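Local coordinates for protein 2-polyprenyl-6-methoxyphenol hydroxylase-like FAD-dependent oxidoreductase (Streptomyces sp. NRRL 11266, PDB 6UI5) that binds flavin-adenine dinucleotide as a member of the FAD-dependent oxidoreductases, pairing a Rossmann-type FAD-binding domain with a thioredoxin-like C-terminal domain, at residues A[74-78]-A[359-363]; A[267-271]-A[335-339]; A[387-391]-A[489-494]; A[446-451]-A[495-499]. One frame throughout, in Å; residues are numbered along the deposited sequence.

Contact 1: A[74-78]-A[359-363]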
loop_
_atom_site.group_PDB
_atom_site.type_symbol
_atom_site.label_atom_id
_atom_site.label_comp_id
_atom_site.label_asym_id
_atom_site.label_seq_id
_atom_site.Cartn_x
_atom_site.Cartn_y
_atom_site.Cartn_z
ATOM N N ARG A 74 14.566 0.507 6.593
ATOM C CA ARG A 74 13.751 1.585 6.060
ATOM C C ARG A 74 12.944 1.108 4.855
ATOM O O ARG A 74 13.306 0.142 4.191
ATOM C CB ARG A 74 14.623 2.796 5.684
ATOM C CG ARG A 74 15.469 3.330 6.850
ATOM C CD ARG A 74 15.463 4.865 6.975
ATOM N NE ARG A 74 15.744 5.308 8.349
ATOM C CZ ARG A 74 14.838 5.826 9.187
ATOM N NH1 ARG A 74 13.577 5.999 8.797
ATOM N NH2 ARG A 74 15.195 6.188 10.420
ATOM N N PHE A 75 11.821 1.769 4.601
ATOM C CA PHE A 75 11.047 1.612 3.369
ATOM C C PHE A 75 11.010 2.986 2.725
ATOM O O PHE A 75 10.412 3.919 3.277
ATOM C CB PHE A 75 9.628 1.097 3.643
ATOM C CG PHE A 75 8.898 0.586 2.405
ATOM C CD1 PHE A 75 9.262 -0.635 1.813
ATOM C CD2 PHE A 75 7.834 1.291 1.867
ATOM C CE1 PHE A 75 8.590 -1.123 0.681
ATOM C CE2 PHE A 75 7.147 0.818 0.731
ATOM C CZ PHE A 75 7.528 -0.393 0.140
ATOM N N ALA A 76 11.630 3.116 1.560
ATOM C CA ALA A 76 12.040 4.448 1.140
ATOM C C ALA A 76 12.764 5.076 2.325
ATOM O O ALA A 76 13.816 4.582 2.742
ATOM C CB ALA A 76 10.841 5.297 0.690
ATOM N N ASP A 77 12.173 6.114 2.917
ATOM C CA ASP A 77 12.765 6.803 4.058
ATOM C C ASP A 77 11.907 6.683 5.308
ATOM O O ASP A 77 12.125 7.428 6.271
ATOM C CB ASP A 77 13.015 8.278 3.724
ATOM C CG ASP A 77 11.735 9.035 3.449
ATOM O OD1 ASP A 77 11.191 8.896 2.334
ATOM O OD2 ASP A 77 11.271 9.766 4.351
ATOM N N LEU A 78 10.939 5.773 5.315
ATOM C CA LEU A 78 10.145 5.482 6.500
ATOM C C LEU A 78 10.768 4.329 7.281
ATOM O O LEU A 78 11.551 3.540 6.751
ATOM C CB LEU A 78 8.712 5.115 6.122
ATOM C CG LEU A 78 7.974 6.143 5.276
ATOM C CD1 LEU A 78 6.495 5.761 5.121
ATOM C CD2 LEU A 78 8.135 7.536 5.877
ATOM N N ARG A 359 2.791 8.558 0.406
ATOM C CA ARG A 359 3.454 8.586 1.705
ATOM C C ARG A 359 2.443 8.587 2.831
ATOM O O ARG A 359 2.632 7.898 3.840
ATOM C CB ARG A 359 4.349 9.817 1.840
ATOM C CG ARG A 359 5.611 9.780 1.006
ATOM C CD ARG A 359 6.388 11.069 1.218
ATOM N NE ARG A 359 6.855 11.128 2.591
ATOM C CZ ARG A 359 8.022 10.637 2.985
ATOM N NH1 ARG A 359 8.832 10.077 2.095
ATOM N NH2 ARG A 359 8.376 10.705 4.261
ATOM N N GLU A 360 1.393 9.396 2.689
ATOM C CA GLU A 360 0.275 9.301 3.610
ATOM C C GLU A 360 -0.295 7.886 3.616
ATOM O O GLU A 360 -0.563 7.329 4.684
ATOM C CB GLU A 360 -0.788 10.349 3.250
ATOM C CG GLU A 360 -0.360 11.776 3.658
ATOM C CD GLU A 360 -1.410 12.854 3.385
ATOM O OE1 GLU A 360 -2.550 12.503 3.011
ATOM O OE2 GLU A 360 -1.088 14.060 3.537
ATOM N N MET A 361 -0.428 7.273 2.435
ATOM C CA MET A 361 -1.023 5.943 2.322
ATOM C C MET A 361 -0.198 4.912 3.086
ATOM O O MET A 361 -0.690 4.286 4.033
ATOM C CB MET A 361 -1.175 5.552 0.845
ATOM C CG MET A 361 -2.002 4.275 0.577
ATOM S SD MET A 361 -3.824 4.349 0.866
ATOM C CE MET A 361 -3.969 3.988 2.618
ATOM N N MET A 362 1.078 4.747 2.704
ATOM C CA MET A 362 1.991 3.892 3.460
ATOM C C MET A 362 2.035 4.282 4.927
ATOM O O MET A 362 2.221 3.415 5.792
ATOM C CB MET A 362 3.403 3.960 2.861
ATOM C CG MET A 362 3.587 3.072 1.654
ATOM S SD MET A 362 3.274 1.361 2.133
ATOM C CE MET A 362 4.559 1.156 3.359
ATOM N N GLY A 363 1.872 5.580 5.227
ATOM C CA GLY A 363 1.743 5.997 6.618
ATOM C C GLY A 363 0.655 5.227 7.346
ATOM O O GLY A 363 0.856 4.754 8.465
#

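Contact 2: A[267-271]-A[335-339]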
loop_
_atom_site.group_PDB
_atom_site.type_symbol
_atom_site.label_atom_id
_atom_site.label_comp_id
_atom_site.label_asym_id
_atom_site.label_seq_id
_atom_site.Cartn_x
_atom_site.Cartn_y
_atom_site.Cartn_z
ATOM N N VAL A 267 16.756 0.558 -14.788
ATOM C CA VAL A 267 15.456 0.048 -15.201
ATOM C C VAL A 267 15.077 -1.100 -14.278
ATOM O O VAL A 267 15.902 -1.615 -13.530
ATOM C CB VAL A 267 15.440 -0.414 -16.659
ATOM C CG1 VAL A 267 15.447 0.814 -17.603
ATOM C CG2 VAL A 267 16.613 -1.341 -16.893
ATOM N N THR A 268 13.814 -1.521 -14.377
ATOM C CA THR A 268 13.219 -2.548 -13.521
ATOM C C THR A 268 12.735 -3.704 -14.387
ATOM O O THR A 268 11.794 -3.545 -15.172
ATOM C CB THR A 268 12.054 -1.971 -12.735
ATOM O OG1 THR A 268 12.484 -0.801 -12.034
ATOM C CG2 THR A 268 11.532 -3.009 -11.740
ATOM N N ARG A 269 13.362 -4.872 -14.252
ATOM C CA ARG A 269 12.989 -6.011 -15.083
ATOM C C ARG A 269 13.000 -7.297 -14.275
ATOM O O ARG A 269 13.768 -7.452 -13.314
ATOM C CB ARG A 269 13.904 -6.192 -16.320
ATOM C CG ARG A 269 14.001 -4.930 -17.223
ATOM C CD ARG A 269 12.879 -4.813 -18.310
ATOM N NE ARG A 269 13.147 -3.619 -19.112
ATOM C CZ ARG A 269 12.769 -2.379 -18.806
ATOM N NH1 ARG A 269 11.979 -2.152 -17.725
ATOM N NH2 ARG A 269 13.132 -1.364 -19.638
ATOM N N ASN A 270 12.124 -8.216 -14.682
ATOM C CA ASN A 270 12.113 -9.566 -14.146
ATOM C C ASN A 270 11.996 -10.521 -15.327
ATOM O O ASN A 270 11.030 -10.449 -16.088
ATOM C CB ASN A 270 10.966 -9.731 -13.145
ATOM C CG ASN A 270 11.152 -10.920 -12.221
ATOM O OD1 ASN A 270 12.287 -11.321 -11.948
ATOM N ND2 ASN A 270 10.027 -11.486 -11.712
ATOM N N ALA A 271 13.005 -11.375 -15.512
ATOM C CA ALA A 271 12.932 -12.404 -16.541
ATOM C C ALA A 271 11.656 -13.231 -16.382
ATOM O O ALA A 271 11.235 -13.549 -15.266
ATOM C CB ALA A 271 14.167 -13.308 -16.463
ATOM N N GLY A 335 12.245 -12.563 -7.149
ATOM C CA GLY A 335 12.526 -11.459 -8.055
ATOM C C GLY A 335 11.324 -10.556 -8.265
ATOM O O GLY A 335 11.451 -9.324 -8.261
ATOM N N ARG A 336 10.150 -11.159 -8.473
ATOM C CA ARG A 336 8.903 -10.410 -8.611
ATOM C C ARG A 336 8.741 -9.417 -7.470
ATOM O O ARG A 336 8.502 -8.221 -7.694
ATOM C CB ARG A 336 7.721 -11.394 -8.617
ATOM C CG ARG A 336 6.558 -11.044 -9.492
ATOM C CD ARG A 336 5.286 -11.762 -9.058
ATOM N NE ARG A 336 4.537 -10.917 -8.135
ATOM C CZ ARG A 336 3.845 -11.351 -7.085
ATOM N NH1 ARG A 336 3.797 -12.642 -6.784
ATOM N NH2 ARG A 336 3.210 -10.478 -6.319
ATOM N N LEU A 337 8.880 -9.916 -6.230
ATOM C CA LEU A 337 8.582 -9.138 -5.033
ATOM C C LEU A 337 9.661 -8.095 -4.757
ATOM O O LEU A 337 9.356 -7.009 -4.240
ATOM C CB LEU A 337 8.419 -10.072 -3.814
ATOM C CG LEU A 337 7.184 -10.979 -3.643
ATOM C CD1 LEU A 337 7.242 -11.816 -2.337
ATOM C CD2 LEU A 337 5.866 -10.206 -3.689
ATOM N N ALA A 338 10.922 -8.394 -5.085
ATOM C CA ALA A 338 11.948 -7.356 -5.015
ATOM C C ALA A 338 11.632 -6.228 -5.989
ATOM O O ALA A 338 11.509 -5.063 -5.584
ATOM C CB ALA A 338 13.336 -7.946 -5.278
ATOM N N CYS A 339 11.472 -6.550 -7.279
ATOM C CA CYS A 339 11.106 -5.491 -8.218
ATOM C C CYS A 339 9.898 -4.753 -7.704
ATOM O O CYS A 339 9.887 -3.524 -7.662
ATOM C CB CYS A 339 10.838 -6.042 -9.627
ATOM S SG CYS A 339 12.365 -6.731 -10.437
#

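Contact 3: A[387-391]-A[489-494]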
loop_
_atom_site.group_PDB
_atom_site.type_symbol
_atom_site.label_atom_id
_atom_site.label_comp_id
_atom_site.label_asym_id
_atom_site.label_seq_id
_atom_site.Cartn_x
_atom_site.Cartn_y
_atom_site.Cartn_z
ATOM N N PRO A 387 6.992 -21.785 -0.910
ATOM C CA PRO A 387 5.717 -22.478 -0.686
ATOM C C PRO A 387 5.941 -23.971 -0.457
ATOM O O PRO A 387 6.600 -24.652 -1.252
ATOM C CB PRO A 387 4.931 -22.202 -1.973
ATOM C CG PRO A 387 5.974 -21.891 -3.009
ATOM C CD PRO A 387 7.125 -21.264 -2.286
ATOM N N ILE A 388 5.401 -24.476 0.650
ATOM C CA ILE A 388 5.597 -25.868 1.050
ATOM C C ILE A 388 4.217 -26.504 1.137
ATOM O O ILE A 388 3.396 -26.100 1.971
ATOM C CB ILE A 388 6.342 -25.990 2.391
ATOM C CG1 ILE A 388 7.743 -25.372 2.331
ATOM C CG2 ILE A 388 6.379 -27.460 2.862
ATOM C CD1 ILE A 388 8.802 -26.248 1.702
ATOM N N ALA A 389 3.948 -27.478 0.268
ATOM C CA ALA A 389 2.725 -28.270 0.342
ATOM C C ALA A 389 3.012 -29.668 -0.186
ATOM O O ALA A 389 3.905 -29.867 -1.012
ATOM C CB ALA A 389 1.590 -27.645 -0.454
ATOM N N TYR A 390 2.250 -30.637 0.294
ATOM C CA TYR A 390 2.449 -32.022 -0.093
ATOM C C TYR A 390 1.103 -32.650 -0.396
ATOM O O TYR A 390 0.076 -32.249 0.172
ATOM C CB TYR A 390 3.179 -32.818 1.009
ATOM C CG TYR A 390 4.510 -32.219 1.391
ATOM C CD1 TYR A 390 5.591 -32.305 0.531
ATOM C CD2 TYR A 390 4.681 -31.553 2.605
ATOM C CE1 TYR A 390 6.804 -31.762 0.862
ATOM C CE2 TYR A 390 5.890 -31.009 2.951
ATOM C CZ TYR A 390 6.959 -31.108 2.063
ATOM O OH TYR A 390 8.205 -30.575 2.352
ATOM N N GLU A 391 1.101 -33.621 -1.306
ATOM C CA GLU A 391 -0.143 -34.311 -1.610
ATOM C C GLU A 391 -0.624 -35.071 -0.381
ATOM O O GLU A 391 0.174 -35.659 0.358
ATOM C CB GLU A 391 0.034 -35.272 -2.791
ATOM C CG GLU A 391 -0.421 -34.733 -4.170
ATOM C CD GLU A 391 -1.714 -33.887 -4.135
ATOM O OE1 GLU A 391 -2.592 -34.107 -3.270
ATOM O OE2 GLU A 391 -1.859 -32.986 -4.988
ATOM N N THR A 489 7.191 -37.838 3.477
ATOM C CA THR A 489 6.725 -37.236 2.235
ATOM C C THR A 489 7.670 -36.112 1.809
ATOM O O THR A 489 8.209 -36.118 0.695
ATOM C CB THR A 489 5.286 -36.736 2.421
ATOM O OG1 THR A 489 4.396 -37.861 2.600
ATOM C CG2 THR A 489 4.843 -35.898 1.213
ATOM N N ALA A 490 7.932 -35.182 2.730
ATOM C CA ALA A 490 8.902 -34.121 2.528
ATOM C C ALA A 490 10.240 -34.658 2.020
ATOM O O ALA A 490 10.850 -34.079 1.116
ATOM C CB ALA A 490 9.079 -33.368 3.845
ATOM N N LEU A 491 10.702 -35.774 2.573
ATOM C CA LEU A 491 11.984 -36.306 2.150
ATOM C C LEU A 491 11.925 -36.828 0.721
ATOM O O LEU A 491 12.900 -36.681 -0.035
ATOM C CB LEU A 491 12.441 -37.398 3.108
ATOM C CG LEU A 491 12.939 -36.811 4.419
ATOM C CD1 LEU A 491 13.009 -37.925 5.445
ATOM C CD2 LEU A 491 14.328 -36.115 4.238
ATOM N N ARG A 492 10.801 -37.454 0.336
ATOM C CA ARG A 492 10.690 -37.931 -1.041
ATOM C C ARG A 492 10.614 -36.772 -2.029
ATOM O O ARG A 492 11.181 -36.850 -3.130
ATOM C CB ARG A 492 9.486 -38.844 -1.206
ATOM C CG ARG A 492 9.644 -40.156 -0.458
ATOM C CD ARG A 492 8.335 -40.956 -0.381
ATOM N NE ARG A 492 8.500 -42.136 0.463
ATOM C CZ ARG A 492 9.135 -43.244 0.085
ATOM N NH1 ARG A 492 9.663 -43.326 -1.133
ATOM N NH2 ARG A 492 9.245 -44.267 0.927
ATOM N N THR A 493 9.927 -35.684 -1.663
ATOM C CA THR A 493 9.681 -34.675 -2.675
ATOM C C THR A 493 10.904 -33.791 -2.882
ATOM O O THR A 493 11.140 -33.348 -4.005
ATOM C CB THR A 493 8.428 -33.847 -2.337
ATOM O OG1 THR A 493 8.749 -32.742 -1.486
ATOM C CG2 THR A 493 7.333 -34.707 -1.682
ATOM N N TRP A 494 11.715 -33.576 -1.841
ATOM C CA TRP A 494 12.887 -32.716 -1.908
ATOM C C TRP A 494 14.193 -33.478 -2.055
ATOM O O TRP A 494 15.098 -32.999 -2.741
ATOM C CB TRP A 494 12.963 -31.814 -0.673
ATOM C CG TRP A 494 11.864 -30.826 -0.670
ATOM C CD1 TRP A 494 10.912 -30.680 0.274
ATOM C CD2 TRP A 494 11.592 -29.840 -1.679
ATOM N NE1 TRP A 494 10.045 -29.665 -0.070
ATOM C CE2 TRP A 494 10.439 -29.135 -1.270
ATOM C CE3 TRP A 494 12.223 -29.472 -2.877
ATOM C CZ2 TRP A 494 9.883 -28.096 -2.027
ATOM C CZ3 TRP A 494 11.670 -28.441 -3.632
ATOM C CH2 TRP A 494 10.515 -27.765 -3.199
#

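Contact 4: A[446-451]-A[495-499]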
loop_
_atom_site.group_PDB
_atom_site.type_symbol
_atom_site.label_atom_id
_atom_site.label_comp_id
_atom_site.label_asym_id
_atom_site.label_seq_id
_atom_site.Cartn_x
_atom_site.Cartn_y
_atom_site.Cartn_z
ATOM N N GLY A 446 16.906 -43.981 5.296
ATOM C CA GLY A 446 16.998 -44.065 3.868
ATOM C C GLY A 446 17.790 -42.859 3.421
ATOM O O GLY A 446 18.850 -42.981 2.806
ATOM N N TRP A 447 17.326 -41.687 3.799
ATOM C CA TRP A 447 17.956 -40.474 3.335
ATOM C C TRP A 447 19.244 -40.126 4.099
ATOM O O TRP A 447 19.794 -39.040 3.881
ATOM C CB TRP A 447 16.929 -39.354 3.405
ATOM C CG TRP A 447 15.786 -39.609 2.469
ATOM C CD1 TRP A 447 15.645 -39.135 1.192
ATOM C CD2 TRP A 447 14.627 -40.420 2.725
ATOM N NE1 TRP A 447 14.466 -39.594 0.644
ATOM C CE2 TRP A 447 13.822 -40.379 1.566
ATOM C CE3 TRP A 447 14.196 -41.183 3.823
ATOM C CZ2 TRP A 447 12.611 -41.064 1.470
ATOM C CZ3 TRP A 447 12.981 -41.863 3.734
ATOM C CH2 TRP A 447 12.202 -41.801 2.565
ATOM N N ALA A 448 19.759 -41.039 4.933
ATOM C CA ALA A 448 20.890 -40.756 5.818
ATOM C C ALA A 448 22.095 -40.163 5.099
ATOM O O ALA A 448 22.930 -39.514 5.739
ATOM C CB ALA A 448 21.324 -42.039 6.530
ATOM N N ASP A 449 22.205 -40.377 3.793
ATOM C CA ASP A 449 23.352 -39.934 3.017
ATOM C C ASP A 449 23.200 -38.515 2.469
ATOM O O ASP A 449 24.213 -37.827 2.276
ATOM C CB ASP A 449 23.595 -40.922 1.872
ATOM C CG ASP A 449 22.345 -41.179 1.034
ATOM O OD1 ASP A 449 21.242 -40.729 1.416
ATOM O OD2 ASP A 449 22.471 -41.850 -0.014
ATOM N N ARG A 450 21.961 -38.074 2.210
ATOM C CA ARG A 450 21.628 -36.704 1.826
ATOM C C ARG A 450 21.264 -35.810 3.002
ATOM O O ARG A 450 21.316 -34.580 2.859
ATOM C CB ARG A 450 20.439 -36.678 0.855
ATOM C CG ARG A 450 20.787 -37.060 -0.562
ATOM C CD ARG A 450 20.615 -38.517 -0.777
ATOM N NE ARG A 450 19.327 -38.839 -1.371
ATOM C CZ ARG A 450 18.686 -39.985 -1.167
ATOM N NH1 ARG A 450 19.191 -40.905 -0.349
ATOM N NH2 ARG A 450 17.528 -40.201 -1.769
ATOM N N VAL A 451 20.860 -36.383 4.144
ATOM C CA VAL A 451 20.439 -35.605 5.303
ATOM C C VAL A 451 21.295 -35.956 6.511
ATOM O O VAL A 451 21.536 -37.135 6.791
ATOM C CB VAL A 451 18.957 -35.818 5.615
ATOM C CG1 VAL A 451 18.599 -35.008 6.849
ATOM C CG2 VAL A 451 18.140 -35.379 4.420
ATOM N N PHE A 495 14.330 -34.648 -1.439
ATOM C CA PHE A 495 15.565 -35.405 -1.572
ATOM C C PHE A 495 15.383 -36.675 -2.390
ATOM O O PHE A 495 16.354 -37.425 -2.577
ATOM C CB PHE A 495 16.144 -35.737 -0.191
ATOM C CG PHE A 495 16.441 -34.525 0.650
ATOM C CD1 PHE A 495 15.471 -33.981 1.474
ATOM C CD2 PHE A 495 17.704 -33.925 0.617
ATOM C CE1 PHE A 495 15.740 -32.865 2.258
ATOM C CE2 PHE A 495 17.981 -32.812 1.403
ATOM C CZ PHE A 495 16.997 -32.275 2.225
ATOM N N GLY A 496 14.163 -36.944 -2.878
ATOM C CA GLY A 496 13.988 -38.027 -3.826
ATOM C C GLY A 496 13.941 -39.410 -3.194
ATOM O O GLY A 496 13.652 -39.585 -2.008
ATOM N N ALA A 497 14.263 -40.408 -4.020
ATOM C CA ALA A 497 14.003 -41.801 -3.690
ATOM C C ALA A 497 14.762 -42.217 -2.430
ATOM O O ALA A 497 15.826 -41.676 -2.126
ATOM C CB ALA A 497 14.379 -42.702 -4.861
ATOM N N PRO A 498 14.235 -43.185 -1.675
ATOM C CA PRO A 498 14.705 -43.374 -0.294
ATOM C C PRO A 498 16.055 -44.061 -0.110
ATOM O O PRO A 498 16.714 -43.789 0.895
ATOM C CB PRO A 498 13.577 -44.203 0.340
ATOM C CG PRO A 498 12.940 -44.894 -0.807
ATOM C CD PRO A 498 12.987 -43.924 -1.935
ATOM N N THR A 499 16.486 -44.921 -1.031
ATOM C CA THR A 499 17.685 -45.782 -0.862
ATOM C C THR A 499 17.706 -46.576 0.447
ATOM O O THR A 499 18.229 -47.696 0.493
ATOM C CB THR A 499 19.035 -45.003 -0.939
ATOM O OG1 THR A 499 20.064 -45.924 -1.294
ATOM C CG2 THR A 499 19.451 -44.431 0.395
#

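Contact 1: A[74-78]-A[359-363]
The carboxylate of Asp77 and the guanidinium of Arg359 lie almost in one plane, 14° apart, and meet at their edges. Arg359 grips end-on with two nitrogens: NH1 reaches Asp77 OD1 at 2.6 Å and NH2 reaches Asp77 OD2 at 3.0 Å, each in the guanidinium plane and each on a syn lone pair. Such a bidentate salt bridge fixes the rotation of both groups. Arg359 gets there by a bend at chi3 (66°), which turns the guanidinium off the line of its chain. Leu78 CD2 approaches the same group obliquely, 3.6 Å from Arg359 NH2.

The second flat group is the Phe75 ring, which Met362 meets at a slant. Met362 CE sits 3.6 Å from Phe75 CD2, and SD lies 5.2 Å from the ring centroid, 54° off the normal, an oblique Met-aromatic contact. Phe75 to Leu78 forms a type II' beta turn, closed by Phe75 N to Leu78 O and Leu78 N to Phe75 O, so the contact joins the hairpin between strands 69-75 and 78-80 to helix 352-365. Leu78 CD1 packs on Met362 CB at 4.2 Å, between the salt bridge and the aromatic pair. Leu375 of helix 369-379 touches both Phe75 and Met362, and Met361 and Phe365 of the second subunit pack on Phe75 and Met362 respectively.

Contact 2: A[267-271]-A[335-339]
Thr268 lays its methyl against Cys339: CG2 is 3.8 Å from Cys339 CB and slightly farther from SG. Chi1 of -53° puts OG1 beside the backbone N and CG2 anti to it, so the methyl takes the apolar contact, while OG1 is directed elsewhere and hydrogen-bonds to Asp173. Cys339 SG in turn lies 3.3 Å from the carbonyl oxygen of Arg269, and Asn270 CB is 4.3 Å from the same sulfur, so the thiol is set against the strand backbone between two inward-facing side chains.

Asn270 extends its amide over the helix backbone near Gly335. Its ND2 is 3.3 Å from Arg336 N, but both are donors and this is packing alone; ND2 also lies 3.9 Å from Arg336 CB. The polar ends of the buried amide are met elsewhere, OD1 by Tyr274 OH and ND2, weakly, by His332 O. Gly335 brings its bare backbone up to the amide, its CA 3.9 Å from Asn270 OD1. The guanidinium of Arg336 leaves the interface and forms a salt bridge with Glu364 of the second subunit.

Strand 269-271 and helix segment 335-339 run antiparallel, their N-to-C directions 175° apart, with axes approaching to 8.4 Å. Both belong to the FAD-binding domain. The strand is the end of 257-271 in its antiparallel sheet, where Arg269 and Ala271 bond to Val288 and Ala286 and Asn270 to Val170; helix 325-346 packs along it, with helix 295-316 touching Ala338 alongside.

Contact 3: A[387-391]-A[489-494]
From CB to OH, Tyr390 lies against helix residues 489-494, starting at CB, which is 3.5 Å from Thr489 CG2. Chi1 of -57° sets CG anti to the carbonyl carbon, toward the helix. The Thr489 methyl also reaches CG, at 3.7 Å, and the two side chains run alongside with opposed headings. Farther out, CE1 comes to 3.2 Å from Thr493 OG1, which lies at the ring edge and in its plane. At CZ the partner is Ala490, whose CB is 3.6 Å away, while the backbone N of Ala490 lies over one face of the ring, toward the rim. The tip, OH, is 3.3 Å from Ala490 CB and 3.2 Å from Trp494 NE1. This last is a weak hydrogen bond, bent to 127° at the hydrogen; the hydroxyl's stronger partner is the carbonyl oxygen of Ala475 on strand 474-477. Two partners thus hold the end of the buried tyrosine.

The contact pins the extended loop 387-391, which follows helix 369-379, to helix 484-495, the last helix of the thioredoxin-clan C-terminal domain. Tyr390 is set against successive turns of that helix, since Thr489, Ala490, Thr493 and Trp494 recur at the spacing of one helical face.

The Tyr390 ring and the five-membered ring of Trp494 stand steeply to one another, planes 78° apart, in an oblique pair. Ile388 adds an apolar touch through CD1, 4.3 Å from Trp494 CZ2. Beyond the loop, Arg469 makes a cation-pi contact with Trp494, and Ser326 and Glu330 of helix 325-346 pack against the indole.

Contact 4: A[446-451]-A[495-499]
Trp447 and Arg450 join the loop that leads into strand 451-455 to the C-terminal tail, at the point where helix 484-495 ends in the thioredoxin-clan domain. Gly496 is the first residue to leave helical geometry there, with a positive phi of 79°, and the tail then turns back over Trp447.

One firm hydrogen bond to a backbone carbonyl crosses the contact, and a second is less sure. Trp447 NE1 donates to Gly496 O at 2.8 Å, nearly straight (161°), with the oxygen at the edge of the indole and in its plane. Arg450 NH2 donates to Phe495 O at 3.1 Å, but the position of NH2 is doubtful, because it lies too close to another atom in the model. Bends at chi2 and chi3 fold the arginine chain so that its guanidinium sits against the tail.

The charged interaction is within the loop: Arg450 NH1 binds Asp449 OD1 at 2.7 Å on its syn lone pair. The arginine therefore has an acid at one edge and, less surely, the Phe495 carbonyl oxygen at another, and one face is overlain by Trp447 CD1. Trp318 adds a cation-pi contact.

Apolar contacts complete the interface. Pro498 lies over one face of Trp447, its CB 3.9 Å from the six-membered ring centroid in a CH-pi contact, and Trp447 CD1 is 3.7 Å from Phe495 CB. Phe495, in turn, receives Val451: the CG2 methyl stands over the ring centre, 3.9 Å from its centroid and only 6° off the ring normal.

Contacts 1 and 2 are nested: 267-271 with 335-339 lies inside the chain loop closed by 74-78 with 359-363. Their centres are about 20 Å apart and nearest atoms about 8 Å, yet helices 325-346 and 352-365 follow each other in the chain, and both contacts touch the second subunit. The Cys339 side chain of contact 2 is about 10 Å from the bound FAD. Contacts 3 and 4 lie at the C-terminal domain, centres about 13 Å apart, their segments alternating along the chain; Leu491 and Arg492 of contact 3 pack on Trp447, Val451 and Pro498 of contact 4. Contact 1 is about 47 Å from contact 4, centre to centre, across the chain's centre.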